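Local coordinates for protein thermostable carboxypeptidase 1 (Pyrococcus furiosus, PDB 1KA2) that releases amino acids one after another from the C-terminus of peptides, with broad specificity, as a cobalt-dependent homodimeric metallocarboxypeptidase, at residues 273-276 against 277-281; 465-468 against 469-472; 334-337 against 338-341. All coordinates share one frame; numbering follows the deposited sequence.

Contact 1 of 3, residues 273-276 against 277-281. With MG (magnesium ion), chain B.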
# COMPACT_ATOMS: atom_id res chain seq x y z
N HIS A 273 6.08 -17.61 -9.58
CA HIS A 273 4.70 -17.22 -9.38
C HIS A 273 4.43 -15.92 -10.12
O HIS A 273 3.43 -15.78 -10.82
CB HIS A 273 4.41 -16.96 -7.89
CG HIS A 273 4.26 -18.20 -7.07
ND1 HIS A 273 3.27 -19.13 -7.30
CD2 HIS A 273 4.93 -18.63 -5.98
CE1 HIS A 273 3.34 -20.08 -6.39
NE2 HIS A 273 4.34 -19.80 -5.57
N ALA A 274 5.35 -14.98 -9.95
CA ALA A 274 5.25 -13.65 -10.55
C ALA A 274 5.21 -13.62 -12.08
O ALA A 274 4.33 -12.99 -12.67
CB ALA A 274 6.38 -12.76 -10.03
N LEU A 275 6.17 -14.30 -12.72
CA LEU A 275 6.25 -14.34 -14.18
C LEU A 275 4.88 -14.71 -14.72
O LEU A 275 4.38 -14.13 -15.69
CB LEU A 275 7.29 -15.36 -14.65
CG LEU A 275 7.43 -15.51 -16.17
CD1 LEU A 275 8.06 -14.25 -16.75
CD2 LEU A 275 8.30 -16.71 -16.51
N TYR A 276 4.27 -15.69 -14.06
CA TYR A 276 2.95 -16.18 -14.42
C TYR A 276 1.93 -15.03 -14.46
O TYR A 276 1.21 -14.84 -15.45
CB TYR A 276 2.54 -17.23 -13.39
CG TYR A 276 1.26 -17.98 -13.65
CD1 TYR A 276 0.43 -17.66 -14.73
CD2 TYR A 276 0.89 -19.03 -12.83
CE1 TYR A 276 -0.74 -18.40 -14.98
CE2 TYR A 276 -0.26 -19.77 -13.06
CZ TYR A 276 -1.07 -19.46 -14.13
OH TYR A 276 -2.22 -20.22 -14.31
N GLU A 277 1.87 -14.26 -13.39
CA GLU A 277 0.93 -13.16 -13.32
C GLU A 277 1.36 -12.04 -14.26
O GLU A 277 0.55 -11.33 -14.85
CB GLU A 277 0.83 -12.65 -11.89
CG GLU A 277 0.17 -13.63 -10.95
CD GLU A 277 -1.29 -13.89 -11.30
OE1 GLU A 277 -1.94 -12.97 -11.85
OE2 GLU A 277 -1.78 -15.00 -11.02
N LEU A 278 2.67 -11.90 -14.40
CA LEU A 278 3.28 -10.90 -15.26
C LEU A 278 2.98 -11.19 -16.72
O LEU A 278 2.72 -10.27 -17.50
CB LEU A 278 4.79 -10.90 -15.02
CG LEU A 278 5.50 -9.59 -14.66
CD1 LEU A 278 4.63 -8.76 -13.77
CD2 LEU A 278 6.83 -9.89 -13.98
N GLN A 279 3.00 -12.46 -17.10
CA GLN A 279 2.75 -12.84 -18.49
C GLN A 279 1.30 -13.15 -18.78
O GLN A 279 0.98 -14.07 -19.51
CB GLN A 279 3.65 -14.02 -18.88
CG GLN A 279 5.13 -13.69 -18.69
CD GLN A 279 6.06 -14.59 -19.48
OE1 GLN A 279 6.93 -14.10 -20.20
NE2 GLN A 279 5.88 -15.89 -19.35
N GLN A 280 0.42 -12.34 -18.20
CA GLN A 280 -1.01 -12.49 -18.38
C GLN A 280 -1.39 -11.71 -19.64
O GLN A 280 -0.62 -10.87 -20.10
CB GLN A 280 -1.73 -11.95 -17.15
CG GLN A 280 -3.03 -12.64 -16.86
CD GLN A 280 -2.87 -14.12 -16.55
OE1 GLN A 280 -3.84 -14.86 -16.60
NE2 GLN A 280 -1.66 -14.55 -16.23
N ASP A 281 -2.56 -11.99 -20.20
CA ASP A 281 -3.01 -11.31 -21.41
C ASP A 281 -3.70 -10.00 -21.05
O ASP A 281 -4.76 -10.01 -20.43
CB ASP A 281 -3.99 -12.23 -22.15
CG ASP A 281 -4.25 -11.78 -23.58
OD1 ASP A 281 -4.47 -10.57 -23.79
OD2 ASP A 281 -4.26 -12.65 -24.48
MG MG B . 4.62 -20.82 -3.79
O HOH W 1 5.05 -19.11 -2.47
O HOH W 2 2.65 -20.62 -2.92
O HOH W 3 4.83 -22.22 -2.06
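The HEXXH helix of this metallopeptidase ends here, in the last turn after the metal ligand His273, where Leu275 meets Gln279 and Tyr276 meets Gln280. Leu275 CD1 lies against the amide of Gln279, 3.4 Å from its CD. The Leu275 side chain reaches it because CG stands anti to the backbone N (chi1 179°). The Gln279 chain is extended beyond CG, and its NE2 goes on to His465 ND1 and Lys457 O. With an alanine here, Leu275 CD1 would probably lose the amide packed on it, and His465 ND1 and Lys457 O the NE2 that meets them.

Gln279 is also the first residue to leave helical geometry. Its N still bonds to Leu275 O at 2.6 Å, and Leu278 N bonds to Ala274 O at 2.6 Å. One residue before that pair, Glu277 N makes a weak bond to His273 O. His273 NE2 binds the magnesium ion at 2.1 Å, with three waters, His269 and Glu299 completing the site. His273 ND1 is hydrogen-bonded to His298 ND1. Glu277 OE2 takes Gly292 N and His298 NE2, which ties this turn to helix 295-309. Gln280 NE2 lies 3.0 Å from Tyr276 O, its amide plane turned 40° from the tyrosine ring.

Contact 2 of 3, residues 465-468 against 469-472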
# COMPACT_ATOMS: atom_id res chain seq x y z
N HIS A 465 0.53 -19.41 -19.05
CA HIS A 465 0.22 -18.03 -18.67
C HIS A 465 -0.89 -17.22 -19.37
O HIS A 465 -1.85 -16.81 -18.73
CB HIS A 465 1.52 -17.22 -18.69
CG HIS A 465 2.62 -17.83 -17.88
ND1 HIS A 465 3.90 -17.32 -17.85
CD2 HIS A 465 2.63 -18.91 -17.05
CE1 HIS A 465 4.65 -18.05 -17.05
NE2 HIS A 465 3.90 -19.02 -16.55
N ARG A 466 -0.75 -16.98 -20.67
CA ARG A 466 -1.72 -16.18 -21.40
C ARG A 466 -3.16 -16.63 -21.24
O ARG A 466 -4.08 -15.84 -21.44
CB ARG A 466 -1.38 -16.13 -22.88
CG ARG A 466 -1.45 -17.48 -23.58
CD ARG A 466 -1.34 -17.33 -25.10
NE ARG A 466 -2.48 -16.57 -25.63
CZ ARG A 466 -2.64 -16.24 -26.90
NH1 ARG A 466 -1.74 -16.58 -27.82
NH2 ARG A 466 -3.72 -15.55 -27.26
N TRP A 467 -3.35 -17.89 -20.87
CA TRP A 467 -4.70 -18.43 -20.72
C TRP A 467 -5.42 -17.98 -19.46
O TRP A 467 -6.64 -18.12 -19.36
CB TRP A 467 -4.66 -19.96 -20.81
CG TRP A 467 -4.04 -20.43 -22.09
CD1 TRP A 467 -2.94 -21.22 -22.23
CD2 TRP A 467 -4.43 -20.05 -23.42
NE1 TRP A 467 -2.61 -21.35 -23.56
CE2 TRP A 467 -3.52 -20.64 -24.31
CE3 TRP A 467 -5.47 -19.26 -23.94
CZ2 TRP A 467 -3.60 -20.47 -25.70
CZ3 TRP A 467 -5.55 -19.09 -25.32
CH2 TRP A 467 -4.62 -19.70 -26.18
N GLY A 468 -4.68 -17.42 -18.50
CA GLY A 468 -5.32 -16.98 -17.27
C GLY A 468 -6.29 -18.02 -16.71
O GLY A 468 -5.93 -19.19 -16.58
N SER A 469 -7.51 -17.57 -16.41
CA SER A 469 -8.54 -18.43 -15.86
C SER A 469 -9.63 -18.76 -16.87
O SER A 469 -10.80 -18.94 -16.50
CB SER A 469 -9.18 -17.76 -14.64
OG SER A 469 -8.20 -17.52 -13.65
N ILE A 470 -9.26 -18.84 -18.14
CA ILE A 470 -10.22 -19.15 -19.17
C ILE A 470 -10.79 -20.57 -19.00
O ILE A 470 -12.00 -20.77 -19.08
CB ILE A 470 -9.58 -19.01 -20.57
CG1 ILE A 470 -9.45 -17.52 -20.90
CG2 ILE A 470 -10.41 -19.72 -21.62
CD1 ILE A 470 -8.59 -17.22 -22.11
N TYR A 471 -9.91 -21.53 -18.75
CA TYR A 471 -10.31 -22.92 -18.59
C TYR A 471 -10.02 -23.44 -17.19
O TYR A 471 -9.12 -22.94 -16.52
CB TYR A 471 -9.54 -23.81 -19.59
CG TYR A 471 -9.53 -23.29 -21.01
CD1 TYR A 471 -8.41 -22.66 -21.54
CD2 TYR A 471 -10.65 -23.45 -21.83
CE1 TYR A 471 -8.40 -22.20 -22.86
CE2 TYR A 471 -10.65 -22.98 -23.15
CZ TYR A 471 -9.52 -22.37 -23.66
OH TYR A 471 -9.52 -21.93 -24.96
N PRO A 472 -10.78 -24.44 -16.73
CA PRO A 472 -10.55 -24.99 -15.39
C PRO A 472 -9.17 -25.62 -15.41
O PRO A 472 -8.63 -25.89 -16.48
CB PRO A 472 -11.66 -26.03 -15.24
CG PRO A 472 -12.76 -25.51 -16.14
CD PRO A 472 -11.98 -25.04 -17.35
O HOH W 4 -6.90 -21.69 -18.10
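Ile470 folds back on Trp467 across a type II' beta turn, which overlaps a type I turn at the end of helix 454-465. The type I turn runs from His465 to Gly468 and is closed by Gly468 N bonding to His465 O at 2.9 Å. The type II' turn runs from Trp467 to Ile470, and in it Ile470 N bonds to Trp467 O at 3.0 Å with an N-H...O angle of 163°. Gly468 sits at the first inner corner of this second turn. Its phi is positive there, a conformation that glycine takes readily.

The Ile470 side chain follows the same carbonyl. CB lies 3.3 Å from Trp467 O. CG1, anti to the carbonyl carbon of Ile470 (chi1 -75°), stays just as near that oxygen. CD1 then passes beyond it and ends 4.2 Å from Trp467 CE3, at the edge of the indole and near its plane. The other branch, CG2, goes to the ring of the next residue and lies 3.3 Å above the centre of the Tyr471 ring. Tyr471 in turn brings CE1 to within 4.3 Å of Trp467 CE3, so the indole meets the edge of the phenol ring. Arg466 CG covers one face of the indole.

Outside the turns, Ile470 touches Tyr82 of helix 81-99, and Ser469 OG is hydrogen-bonded to Gly291 O. A water donates to Gly468 O and accepts from Tyr471 N, two atoms that do not bond each other directly. Trp467 O is held by Ile470 N. These four backbone atoms therefore all have polar partners, although they lie beside the apolar grouping of Trp467, Ile470 and Tyr471.

Contact 3 of 3, residues 334-337 against 338-341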
# COMPACT_ATOMS: atom_id res chain seq x y z
N THR A 334 33.73 -25.09 -4.26
CA THR A 334 33.70 -25.19 -5.72
C THR A 334 32.25 -25.24 -6.19
O THR A 334 31.33 -25.39 -5.37
CB THR A 334 34.38 -26.48 -6.19
OG1 THR A 334 33.46 -27.57 -6.03
CG2 THR A 334 35.63 -26.74 -5.37
N PRO A 335 32.02 -25.12 -7.50
CA PRO A 335 30.65 -25.17 -8.03
C PRO A 335 29.93 -26.50 -7.76
O PRO A 335 28.69 -26.54 -7.71
CB PRO A 335 30.83 -24.88 -9.52
CG PRO A 335 32.26 -25.21 -9.78
CD PRO A 335 32.96 -24.72 -8.56
N GLU A 336 30.69 -27.58 -7.58
CA GLU A 336 30.09 -28.88 -7.29
C GLU A 336 29.62 -28.83 -5.84
O GLU A 336 28.59 -29.41 -5.48
CB GLU A 336 31.11 -30.02 -7.46
CG GLU A 336 30.90 -30.89 -8.70
CD GLU A 336 29.60 -31.69 -8.68
OE1 GLU A 336 29.39 -32.49 -7.74
OE2 GLU A 336 28.78 -31.53 -9.61
N ASP A 337 30.38 -28.14 -5.00
CA ASP A 337 30.04 -27.99 -3.60
C ASP A 337 28.71 -27.26 -3.50
O ASP A 337 27.88 -27.57 -2.64
CB ASP A 337 31.11 -27.19 -2.86
CG ASP A 337 32.24 -28.06 -2.35
OD1 ASP A 337 33.34 -27.52 -2.09
OD2 ASP A 337 32.03 -29.28 -2.19
N VAL A 338 28.51 -26.29 -4.38
CA VAL A 338 27.27 -25.53 -4.38
C VAL A 338 26.17 -26.43 -4.91
O VAL A 338 25.04 -26.40 -4.41
CB VAL A 338 27.37 -24.25 -5.25
CG1 VAL A 338 26.05 -23.50 -5.23
CG2 VAL A 338 28.51 -23.35 -4.74
N TYR A 339 26.49 -27.23 -5.91
CA TYR A 339 25.50 -28.14 -6.47
C TYR A 339 24.98 -29.10 -5.40
O TYR A 339 23.78 -29.13 -5.13
CB TYR A 339 26.07 -28.96 -7.62
CG TYR A 339 25.02 -29.86 -8.23
CD1 TYR A 339 24.05 -29.34 -9.08
CD2 TYR A 339 24.94 -31.21 -7.88
CE1 TYR A 339 23.01 -30.15 -9.57
CE2 TYR A 339 23.91 -32.02 -8.36
CZ TYR A 339 22.95 -31.49 -9.20
OH TYR A 339 21.93 -32.28 -9.67
N LEU A 340 25.88 -29.89 -4.79
CA LEU A 340 25.48 -30.85 -3.76
C LEU A 340 24.68 -30.17 -2.65
O LEU A 340 23.72 -30.72 -2.12
CB LEU A 340 26.72 -31.55 -3.18
CG LEU A 340 27.54 -32.42 -4.15
CD1 LEU A 340 28.81 -32.90 -3.46
CD2 LEU A 340 26.72 -33.61 -4.64
N TYR A 341 25.08 -28.95 -2.31
CA TYR A 341 24.42 -28.15 -1.29
C TYR A 341 22.97 -27.90 -1.70
O TYR A 341 22.05 -28.15 -0.92
CB TYR A 341 25.20 -26.84 -1.13
CG TYR A 341 24.57 -25.77 -0.29
CD1 TYR A 341 24.03 -26.06 0.97
CD2 TYR A 341 24.56 -24.45 -0.72
CE1 TYR A 341 23.50 -25.06 1.77
CE2 TYR A 341 24.03 -23.43 0.07
CZ TYR A 341 23.50 -23.74 1.32
OH TYR A 341 23.00 -22.73 2.10
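Glu336 and Leu340 meet in the first turns of helix 335-342, which a capping box opens. The carboxylate oxygen Glu336 OE1 lies 4.0 Å from Leu340 CG. The Glu336 chain bends at chi2 (-65°), which turns the carboxylate forward, toward Leu340. Its other oxygen, OE2, forms a salt bridge with Lys313 of helix 313-326. Leu340 CG also sits near Glu336 O, the acceptor for Leu340 N at 2.8 Å.

The two residues before Leu340 make the same i to i+4 bonds. Val338 N bonds to Thr334 O, and Tyr339 N to Pro335 O. Val338 CG2 lies 3.5 Å from Thr334 O, and the valine also packs on Val316 and Leu323 of helix 313-326. The Tyr341 ring goes to residues Asp259 to Arg261, where helix 261-278 begins. Its OH is hydrogen-bonded to Asp259 OD1 and Arg261 N, while Phe260 meets the ring edge-to-face.

The start of this helix is set by the box. Asp337 N donates to Thr334 OG1 at 3.3 Å, and Glu336 N makes a weaker bond to the same hydroxyl. In return Thr334 N donates to Asp337 OD1, also at 3.3 Å, reaching that oxygen on its anti side and 32° out of the carboxylate plane.

In the fold
Contacts 1 and 2 adjoin, with centres 11 Å apart. Gln279 NE2 lies 2.9 Å from His465 ND1, a probable hydrogen bond, and the ring of Tyr276 stacks on that of His465, with Tyr276 CD1 3.4 Å from His465 CD2. The exit of the HEXXH helix thus rests on the exit of helix 454-465. Contact 1 holds the metal ligand His273. Contact 2 holds no metal ligand and meets contact 1 through Tyr276, Gln279 and Gln280, at the end away from the metal. Contact 3 stands apart. Its centre is 31 Å from that of contact 1 and 38 Å from that of contact 2, and its nearest atoms are about 20 Å and 23 Å away.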